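Local atomic coordinates of immunoreactive 84kD antigen PG93 (Porphyromonas gingivalis, PDB entry 5M11), a protein that serves as an essential, metal-binding bacterial surface component of the type-IX secretion system and is built with beta-propeller folds. Residues A[459-464]-A[496-501]; A[443-448]-A[465-470]; A[480-485]-A[556-561]. All coordinates share one frame; numbering follows the deposited sequence.

Contact 1. Residues A[459-464]-A[496-501]; sequences FSYPDV and GVLIFN. With ZN (zinc ion), chain G.
Apolar contact carries this interface, and it has two centres. At the first, the isopropyl end of Leu498 crosses Val464 at about a right angle: Val464 CG2 lies 3.7 Å from Leu498 CD2, while Val464 CG1 reaches back to Leu498 CB at 3.9 Å. Leu498 CG stands anti to its backbone N (chi1 161°), which carries both methyls to the loop, and its CD1 also touches Tyr461 CD2.

The second centre is aromatic. Tyr461 CE2 sits 3.7 Å from Phe500 CB, and the phenol OH of Tyr461 comes to 3.5 Å from Phe500 CD1. These two rings meet obliquely, centroids 5.7 Å apart and planes at 57°. Phe500 CE1 then meets the edge of Phe459, 4.0 Å from Phe459 CZ.

Segment 459-464 leaves the last strand of one four-stranded antiparallel meander, and 497-501 is the third strand of the next. Successive meanders packed in this way are consistent with propeller blades, the contact then probably joining an inter-blade linker to the blade that follows.

Polar and metal interactions fix the linker. A beta turn is closed by Val464 N donating to Tyr461 O at 2.8 Å. It sets Asp463 beside the zinc ion, which both carboxylate oxygens bind, Asp463 OD2 at 2.1 Å being nearer than OD1; His514 is the second protein ligand. The same histidine ring stacks on Tyr461, whose OH is hydrogen-bonded to the calcium ligand Asp512.

Contact 2. Residues A[443-448]-A[465-470]; sequences GKNIFM and ANLASF
Polar contact centres on the buried amide of Asn445. Its OD1 accepts from Asn466 N at 3.0 Å, but the N-H...O angle of 122° marks the bond as weak, and the same oxygen lies 3.1 Å from Ala465 CA. The other end of the amide, ND2, has a weak bond to Leu439 O, so both ends of the group are held against backbone. At the solvent-exposed end, Asn466 OD1 comes to 3.1 Å from Gly443 N with an angle too poor for a hydrogen bond; Asn466 itself takes a left-handed helical backbone (phi 69°).

Van der Waals contact accompanies the polar one. Phe470 presents its ring edge, CE2, to Asn445 CG at 4.0 Å, with the amide plane turned 88° from the ring. Leu467 CD1 lies over one face of that ring, 3.6 Å above the plane and displaced toward the rim. Further out, Ala465 CB touches Gly443 O at 3.7 Å.

Backbone shape puts the amide in place. Lys444 centres an inverse gamma turn, closed weakly by Asn445 N and Gly443 O, and Asn445 with Ile446 forms a classic beta bulge opposite Phe459.

The contact thus lies where strand 446-450 begins and the connection into strand 469-475 passes beside it: Phe470 packs on Val483 and Ile485 of strand 481-485 and on Thr438 of strand 435-439, spanning the two adjoining sheets.

Contact 3. Residues A[480-485]-A[556-561]; sequences DKWVNI and YNAAGV
Trp482 pushes the CZ2 corner of its six-membered ring, next to the ring fusion on the NE1 side, between Ala558 and Val561. Ala558 CB lies 3.6 Å from Trp482 CZ2 and 4.0 Å from Trp482 CH2, and Val561 CG2 approaches Trp482 CZ2 at 3.7 Å. Both methyl groups come in obliquely. By contrast, the carbonyl oxygen Ala558 O lies in the indole plane at the ring edge, 3.6 Å from Trp482 CZ2. The indole reaches this point because its CG is anti to the carbonyl carbon (chi1 -64°).

The opposing surface is a short 3-10 segment carrying Ala558, with Val561 further along the chain. Two weak backbone bonds run here, Gly560 N to Asn557 O at 3.4 Å and Val561 N to Ala558 O at 3.3 Å. In the fold, 481-485 is the second strand of one four-stranded meander, while 556-561 follows strand 551-555 of the next sheet. The contact therefore runs between successive sheets, probably propeller blades. Trp482 also packs on Val544 and Met546 of that next sheet, and Ile499 of its own sheet touches both Trp482 and Val561.

Asp480 adds a looser polar border: its OD2 stands 3.8 Å from Ala559 O, while OD1 accepts a hydrogen bond from Asn501 ND2. As carboxylate and carbonyl oxygens do not attract each other, the cohesion between these segments is probably hydrophobic, with the weakly positive indole edge perhaps easing the approach of Ala558 O.

How the contacts relate
From the N terminus, contact 2 opens at 443-448, and contact 1 opens at 459-464 before contact 2 closes at 465-470, so these two cross. Contact 3 opens at 480-485, ahead of the close of contact 1 at 496-501, and ends only at 556-561; it crosses contact 1 and follows contact 2 in series. Contact 2 closes a short loop around strand 455-459, contact 1 one holding strands 469-475 and 481-485, and contact 3 the longest, reaching into the next sheet. Strands 469-475, 481-485 and 497-501 are successive neighbours in one sheet, which the three contacts tie to the sheets before and after it.

Contact 1. Residues A[459-464]-A[496-501]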
loop_
_atom_site.group_PDB
_atom_site.type_symbol
_atom_site.label_atom_id
_atom_site.label_comp_id
_atom_site.label_asym_id
_atom_site.label_seq_id
_atom_site.Cartn_x
_atom_site.Cartn_y
_atom_site.Cartn_z
ATOM N N PHE A 459 31.432 7.061 -18.212
ATOM C CA PHE A 459 32.542 6.119 -18.167
ATOM C C PHE A 459 32.062 4.783 -17.597
ATOM O O PHE A 459 30.876 4.632 -17.302
ATOM C CB PHE A 459 33.712 6.695 -17.331
ATOM C CG PHE A 459 33.402 7.013 -15.882
ATOM C CD1 PHE A 459 33.494 6.029 -14.899
ATOM C CD2 PHE A 459 33.087 8.306 -15.490
ATOM C CE1 PHE A 459 33.218 6.319 -13.562
ATOM C CE2 PHE A 459 32.837 8.599 -14.143
ATOM C CZ PHE A 459 32.914 7.602 -13.189
ATOM N N SER A 460 32.996 3.830 -17.409
ATOM C CA SER A 460 32.752 2.531 -16.787
ATOM C C SER A 460 34.062 1.865 -16.374
ATOM O O SER A 460 35.153 2.410 -16.597
ATOM C CB SER A 460 31.970 1.606 -17.714
ATOM O OG SER A 460 31.374 0.583 -16.934
ATOM N N TYR A 461 33.943 0.677 -15.767
ATOM C CA TYR A 461 35.063 -0.171 -15.391
ATOM C C TYR A 461 34.782 -1.547 -16.008
ATOM O O TYR A 461 33.693 -2.067 -15.773
ATOM C CB TYR A 461 35.226 -0.209 -13.872
ATOM C CG TYR A 461 35.305 1.164 -13.238
ATOM C CD1 TYR A 461 36.471 1.925 -13.313
ATOM C CD2 TYR A 461 34.211 1.703 -12.554
ATOM C CE1 TYR A 461 36.550 3.188 -12.724
ATOM C CE2 TYR A 461 34.282 2.960 -11.952
ATOM C CZ TYR A 461 35.458 3.693 -12.027
ATOM O OH TYR A 461 35.542 4.923 -11.421
ATOM N N PRO A 462 35.673 -2.107 -16.870
ATOM C CA PRO A 462 35.363 -3.384 -17.568
ATOM C C PRO A 462 34.679 -4.487 -16.740
ATOM O O PRO A 462 33.802 -5.180 -17.268
ATOM C CB PRO A 462 36.731 -3.867 -18.048
ATOM C CG PRO A 462 37.550 -2.644 -18.186
ATOM C CD PRO A 462 36.979 -1.566 -17.303
ATOM N N ASP A 463 35.066 -4.639 -15.459
ATOM C CA ASP A 463 34.503 -5.619 -14.517
ATOM C C ASP A 463 32.967 -5.370 -14.246
ATOM O O ASP A 463 32.246 -6.332 -13.997
ATOM C CB ASP A 463 35.318 -5.663 -13.191
ATOM C CG ASP A 463 36.182 -4.436 -12.887
ATOM O OD1 ASP A 463 37.325 -4.361 -13.413
ATOM O OD2 ASP A 463 35.710 -3.549 -12.141
ATOM N N VAL A 464 32.478 -4.109 -14.339
ATOM C CA VAL A 464 31.056 -3.744 -14.135
ATOM C C VAL A 464 30.345 -3.288 -15.445
ATOM O O VAL A 464 29.127 -3.109 -15.418
ATOM C CB VAL A 464 30.816 -2.673 -13.031
ATOM C CG1 VAL A 464 31.068 -3.231 -11.637
ATOM C CG2 VAL A 464 31.605 -1.388 -13.286
ATOM N N GLY A 496 27.353 -8.090 -6.986
ATOM C CA GLY A 496 28.065 -7.634 -5.800
ATOM C C GLY A 496 27.728 -6.200 -5.459
ATOM O O GLY A 496 26.553 -5.819 -5.408
ATOM N N VAL A 497 28.770 -5.400 -5.230
ATOM C CA VAL A 497 28.751 -3.961 -4.958
ATOM C C VAL A 497 29.977 -3.360 -5.647
ATOM O O VAL A 497 31.055 -3.961 -5.619
ATOM C CB VAL A 497 28.747 -3.630 -3.431
ATOM C CG1 VAL A 497 28.917 -2.132 -3.163
ATOM C CG2 VAL A 497 27.512 -4.170 -2.729
ATOM N N LEU A 498 29.825 -2.174 -6.232
ATOM C CA LEU A 498 30.941 -1.449 -6.813
ATOM C C LEU A 498 31.159 -0.135 -6.033
ATOM O O LEU A 498 30.244 0.696 -5.911
ATOM C CB LEU A 498 30.737 -1.197 -8.321
ATOM C CG LEU A 498 31.584 -0.095 -8.957
ATOM C CD1 LEU A 498 32.984 -0.583 -9.317
ATOM C CD2 LEU A 498 30.897 0.463 -10.154
ATOM N N ILE A 499 32.366 0.022 -5.481
ATOM C CA ILE A 499 32.791 1.238 -4.785
ATOM C C ILE A 499 33.754 1.925 -5.739
ATOM O O ILE A 499 34.634 1.248 -6.270
ATOM C CB ILE A 499 33.428 0.957 -3.385
ATOM C CG1 ILE A 499 32.552 0.038 -2.516
ATOM C CG2 ILE A 499 33.813 2.242 -2.635
ATOM C CD1 ILE A 499 33.085 -1.359 -2.425
ATOM N N PHE A 500 33.569 3.229 -6.008
ATOM C CA PHE A 500 34.483 3.946 -6.896
ATOM C C PHE A 500 34.560 5.441 -6.583
ATOM O O PHE A 500 33.598 6.016 -6.062
ATOM C CB PHE A 500 34.107 3.738 -8.366
ATOM C CG PHE A 500 32.792 4.334 -8.767
ATOM C CD1 PHE A 500 32.736 5.570 -9.401
ATOM C CD2 PHE A 500 31.604 3.645 -8.551
ATOM C CE1 PHE A 500 31.513 6.125 -9.777
ATOM C CE2 PHE A 500 30.384 4.201 -8.921
ATOM C CZ PHE A 500 30.347 5.443 -9.526
ATOM N N ASN A 501 35.716 6.061 -6.915
ATOM C CA ASN A 501 35.969 7.487 -6.735
ATOM C C ASN A 501 36.583 8.062 -8.001
ATOM O O ASN A 501 37.705 7.726 -8.369
ATOM C CB ASN A 501 36.859 7.762 -5.522
ATOM C CG ASN A 501 36.684 9.151 -4.971
ATOM O OD1 ASN A 501 36.997 10.156 -5.620
ATOM N ND2 ASN A 501 36.186 9.236 -3.752
HETATM ZN ZN ZN G . 37.538 -3.400 -11.157
#

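Contact 2. Residues A[443-448]-A[465-470]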
loop_
_atom_site.group_PDB
_atom_site.type_symbol
_atom_site.label_atom_id
_atom_site.label_comp_id
_atom_site.label_asym_id
_atom_site.label_seq_id
_atom_site.Cartn_x
_atom_site.Cartn_y
_atom_site.Cartn_z
ATOM N N GLY A 443 27.524 -0.036 -22.484
ATOM C CA GLY A 443 28.962 0.062 -22.218
ATOM C C GLY A 443 29.355 1.074 -21.149
ATOM O O GLY A 443 29.725 0.675 -20.038
ATOM N N LYS A 444 29.261 2.401 -21.468
ATOM C CA LYS A 444 29.576 3.523 -20.564
ATOM C C LYS A 444 28.433 3.670 -19.547
ATOM O O LYS A 444 27.585 4.576 -19.627
ATOM C CB LYS A 444 29.820 4.820 -21.356
ATOM C CG LYS A 444 31.079 4.826 -22.216
ATOM C CD LYS A 444 31.049 5.929 -23.268
ATOM C CE LYS A 444 31.777 7.179 -22.823
ATOM N NZ LYS A 444 31.132 8.425 -23.330
ATOM N N ASN A 445 28.429 2.725 -18.598
ATOM C CA ASN A 445 27.447 2.498 -17.546
ATOM C C ASN A 445 27.209 3.677 -16.614
ATOM O O ASN A 445 26.061 4.057 -16.413
ATOM C CB ASN A 445 27.886 1.294 -16.704
ATOM C CG ASN A 445 27.322 -0.032 -17.149
ATOM O OD1 ASN A 445 27.963 -1.055 -16.974
ATOM N ND2 ASN A 445 26.096 -0.070 -17.684
ATOM N N ILE A 446 28.285 4.186 -15.983
ATOM C CA ILE A 446 28.285 5.252 -14.974
ATOM C C ILE A 446 28.361 6.633 -15.641
ATOM O O ILE A 446 29.174 6.827 -16.544
ATOM C CB ILE A 446 29.483 5.008 -14.004
ATOM C CG1 ILE A 446 29.391 3.594 -13.329
ATOM C CG2 ILE A 446 29.561 6.115 -12.952
ATOM C CD1 ILE A 446 30.681 2.875 -13.152
ATOM N N PHE A 447 27.532 7.593 -15.190
ATOM C CA PHE A 447 27.536 8.941 -15.759
ATOM C C PHE A 447 27.443 10.043 -14.683
ATOM O O PHE A 447 27.108 9.788 -13.521
ATOM C CB PHE A 447 26.400 9.114 -16.811
ATOM C CG PHE A 447 24.996 9.243 -16.263
ATOM C CD1 PHE A 447 24.504 10.471 -15.843
ATOM C CD2 PHE A 447 24.156 8.141 -16.194
ATOM C CE1 PHE A 447 23.218 10.585 -15.310
ATOM C CE2 PHE A 447 22.865 8.258 -15.668
ATOM C CZ PHE A 447 22.411 9.476 -15.213
ATOM N N MET A 448 27.734 11.280 -15.113
ATOM C CA MET A 448 27.626 12.496 -14.335
ATOM C C MET A 448 27.076 13.638 -15.211
ATOM O O MET A 448 27.499 13.810 -16.373
ATOM C CB MET A 448 28.953 12.899 -13.692
ATOM C CG MET A 448 28.785 14.036 -12.705
ATOM S SD MET A 448 29.980 15.389 -12.884
ATOM C CE MET A 448 29.372 16.209 -14.395
ATOM N N ALA A 465 31.084 -3.075 -16.562
ATOM C CA ALA A 465 30.490 -2.626 -17.823
ATOM C C ALA A 465 29.546 -3.673 -18.427
ATOM O O ALA A 465 29.768 -4.884 -18.295
ATOM C CB ALA A 465 31.566 -2.252 -18.822
ATOM N N ASN A 466 28.449 -3.164 -19.038
ATOM C CA ASN A 466 27.364 -3.845 -19.764
ATOM C C ASN A 466 26.431 -4.691 -18.884
ATOM O O ASN A 466 25.560 -5.364 -19.438
ATOM C CB ASN A 466 27.912 -4.689 -20.911
ATOM C CG ASN A 466 28.506 -3.857 -22.011
ATOM O OD1 ASN A 466 27.806 -3.082 -22.667
ATOM N ND2 ASN A 466 29.811 -4.001 -22.248
ATOM N N LEU A 467 26.539 -4.610 -17.538
ATOM C CA LEU A 467 25.636 -5.370 -16.664
ATOM C C LEU A 467 24.214 -4.846 -16.807
ATOM O O LEU A 467 24.016 -3.646 -16.992
ATOM C CB LEU A 467 26.070 -5.418 -15.183
ATOM C CG LEU A 467 26.213 -4.119 -14.370
ATOM C CD1 LEU A 467 24.895 -3.734 -13.697
ATOM C CD2 LEU A 467 27.251 -4.306 -13.270
ATOM N N ALA A 468 23.240 -5.765 -16.762
ATOM C CA ALA A 468 21.812 -5.515 -16.926
ATOM C C ALA A 468 21.285 -4.361 -16.051
ATOM O O ALA A 468 20.722 -3.414 -16.595
ATOM C CB ALA A 468 21.028 -6.783 -16.632
ATOM N N SER A 469 21.453 -4.429 -14.718
ATOM C CA SER A 469 20.923 -3.381 -13.856
ATOM C C SER A 469 21.638 -3.259 -12.529
ATOM O O SER A 469 21.947 -4.261 -11.874
ATOM C CB SER A 469 19.443 -3.623 -13.582
ATOM O OG SER A 469 18.921 -2.692 -12.651
ATOM N N PHE A 470 21.866 -1.997 -12.138
ATOM C CA PHE A 470 22.409 -1.591 -10.853
ATOM C C PHE A 470 21.223 -1.342 -9.931
ATOM O O PHE A 470 20.078 -1.331 -10.396
ATOM C CB PHE A 470 23.280 -0.328 -10.992
ATOM C CG PHE A 470 24.690 -0.506 -11.507
ATOM C CD1 PHE A 470 25.719 -0.885 -10.652
ATOM C CD2 PHE A 470 25.008 -0.208 -12.829
ATOM C CE1 PHE A 470 27.037 -0.992 -11.121
ATOM C CE2 PHE A 470 26.316 -0.351 -13.307
ATOM C CZ PHE A 470 27.323 -0.735 -12.450
#

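Contact 3. Residues A[480-485]-A[556-561]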
loop_
_atom_site.group_PDB
_atom_site.type_symbol
_atom_site.label_atom_id
_atom_site.label_comp_id
_atom_site.label_asym_id
_atom_site.label_seq_id
_atom_site.Cartn_x
_atom_site.Cartn_y
_atom_site.Cartn_z
ATOM N N ASP A 480 33.496 8.636 -2.110
ATOM C CA ASP A 480 33.343 7.257 -2.582
ATOM C C ASP A 480 31.889 7.001 -2.967
ATOM O O ASP A 480 30.977 7.506 -2.299
ATOM C CB ASP A 480 33.783 6.259 -1.491
ATOM C CG ASP A 480 35.273 6.156 -1.255
ATOM O OD1 ASP A 480 35.998 7.134 -1.560
ATOM O OD2 ASP A 480 35.714 5.111 -0.727
ATOM N N LYS A 481 31.667 6.247 -4.047
ATOM C CA LYS A 481 30.312 5.954 -4.506
ATOM C C LYS A 481 30.103 4.468 -4.468
ATOM O O LYS A 481 30.896 3.728 -5.050
ATOM C CB LYS A 481 30.060 6.534 -5.911
ATOM C CG LYS A 481 30.088 8.059 -5.933
ATOM C CD LYS A 481 30.609 8.615 -7.236
ATOM C CE LYS A 481 30.732 10.123 -7.197
ATOM N NZ LYS A 481 32.038 10.567 -6.645
ATOM N N TRP A 482 29.076 4.022 -3.726
ATOM C CA TRP A 482 28.712 2.604 -3.596
ATOM C C TRP A 482 27.482 2.358 -4.407
ATOM O O TRP A 482 26.495 3.084 -4.254
ATOM C CB TRP A 482 28.481 2.186 -2.122
ATOM C CG TRP A 482 29.687 2.272 -1.221
ATOM C CD1 TRP A 482 30.550 3.320 -1.109
ATOM C CD2 TRP A 482 30.093 1.314 -0.226
ATOM N NE1 TRP A 482 31.520 3.036 -0.174
ATOM C CE2 TRP A 482 31.244 1.830 0.409
ATOM C CE3 TRP A 482 29.612 0.054 0.171
ATOM C CZ2 TRP A 482 31.922 1.138 1.412
ATOM C CZ3 TRP A 482 30.280 -0.628 1.168
ATOM C CH2 TRP A 482 31.429 -0.094 1.772
ATOM N N VAL A 483 27.545 1.383 -5.320
ATOM C CA VAL A 483 26.393 1.002 -6.146
ATOM C C VAL A 483 26.218 -0.514 -6.042
ATOM O O VAL A 483 27.171 -1.226 -6.328
ATOM C CB VAL A 483 26.457 1.466 -7.642
ATOM C CG1 VAL A 483 25.063 1.550 -8.238
ATOM C CG2 VAL A 483 27.155 2.810 -7.808
ATOM N N ASN A 484 25.019 -1.000 -5.642
ATOM C CA ASN A 484 24.704 -2.438 -5.579
ATOM C C ASN A 484 24.363 -2.986 -6.980
ATOM O O ASN A 484 23.918 -2.226 -7.832
ATOM C CB ASN A 484 23.574 -2.767 -4.570
ATOM C CG ASN A 484 22.258 -2.020 -4.699
ATOM O OD1 ASN A 484 22.157 -0.809 -4.482
ATOM N ND2 ASN A 484 21.185 -2.762 -4.861
ATOM N N ILE A 485 24.612 -4.290 -7.227
ATOM C CA ILE A 485 24.320 -4.928 -8.530
ATOM C C ILE A 485 23.039 -5.747 -8.408
ATOM O O ILE A 485 23.006 -6.736 -7.667
ATOM C CB ILE A 485 25.487 -5.807 -9.119
ATOM C CG1 ILE A 485 26.915 -5.242 -8.798
ATOM C CG2 ILE A 485 25.300 -6.079 -10.632
ATOM C CD1 ILE A 485 27.360 -3.986 -9.435
ATOM N N TYR A 556 32.404 -1.796 8.697
ATOM C CA TYR A 556 32.872 -0.698 9.542
ATOM C C TYR A 556 33.929 0.134 8.749
ATOM O O TYR A 556 34.499 -0.369 7.767
ATOM C CB TYR A 556 33.402 -1.256 10.874
ATOM C CG TYR A 556 32.291 -1.575 11.852
ATOM C CD1 TYR A 556 32.187 -0.900 13.065
ATOM C CD2 TYR A 556 31.305 -2.513 11.541
ATOM C CE1 TYR A 556 31.146 -1.169 13.959
ATOM C CE2 TYR A 556 30.253 -2.779 12.419
ATOM C CZ TYR A 556 30.176 -2.104 13.625
ATOM O OH TYR A 556 29.133 -2.360 14.481
ATOM N N ASN A 557 34.119 1.423 9.134
ATOM C CA ASN A 557 35.055 2.382 8.502
ATOM C C ASN A 557 35.007 2.214 6.965
ATOM O O ASN A 557 35.991 1.802 6.328
ATOM C CB ASN A 557 36.492 2.235 9.074
ATOM C CG ASN A 557 37.562 3.035 8.344
ATOM O OD1 ASN A 557 37.334 4.160 7.858
ATOM N ND2 ASN A 557 38.736 2.430 8.179
ATOM N N ALA A 558 33.810 2.479 6.394
ATOM C CA ALA A 558 33.511 2.325 4.968
ATOM C C ALA A 558 34.339 3.276 4.078
ATOM O O ALA A 558 34.660 2.915 2.946
ATOM C CB ALA A 558 32.032 2.530 4.735
ATOM N N ALA A 559 34.710 4.459 4.611
ATOM C CA ALA A 559 35.512 5.499 3.955
ATOM C C ALA A 559 36.942 5.012 3.530
ATOM O O ALA A 559 37.525 5.541 2.565
ATOM C CB ALA A 559 35.629 6.700 4.881
ATOM N N GLY A 560 37.475 4.010 4.226
ATOM C CA GLY A 560 38.804 3.509 3.909
ATOM C C GLY A 560 38.896 2.275 3.029
ATOM O O GLY A 560 40.005 1.766 2.831
ATOM N N VAL A 561 37.759 1.776 2.498
ATOM C CA VAL A 561 37.734 0.545 1.699
ATOM C C VAL A 561 38.598 0.672 0.463
ATOM O O VAL A 561 39.367 -0.252 0.209
ATOM C CB VAL A 561 36.327 -0.007 1.340
ATOM C CG1 VAL A 561 35.588 -0.502 2.582
ATOM C CG2 VAL A 561 35.482 1.002 0.558
#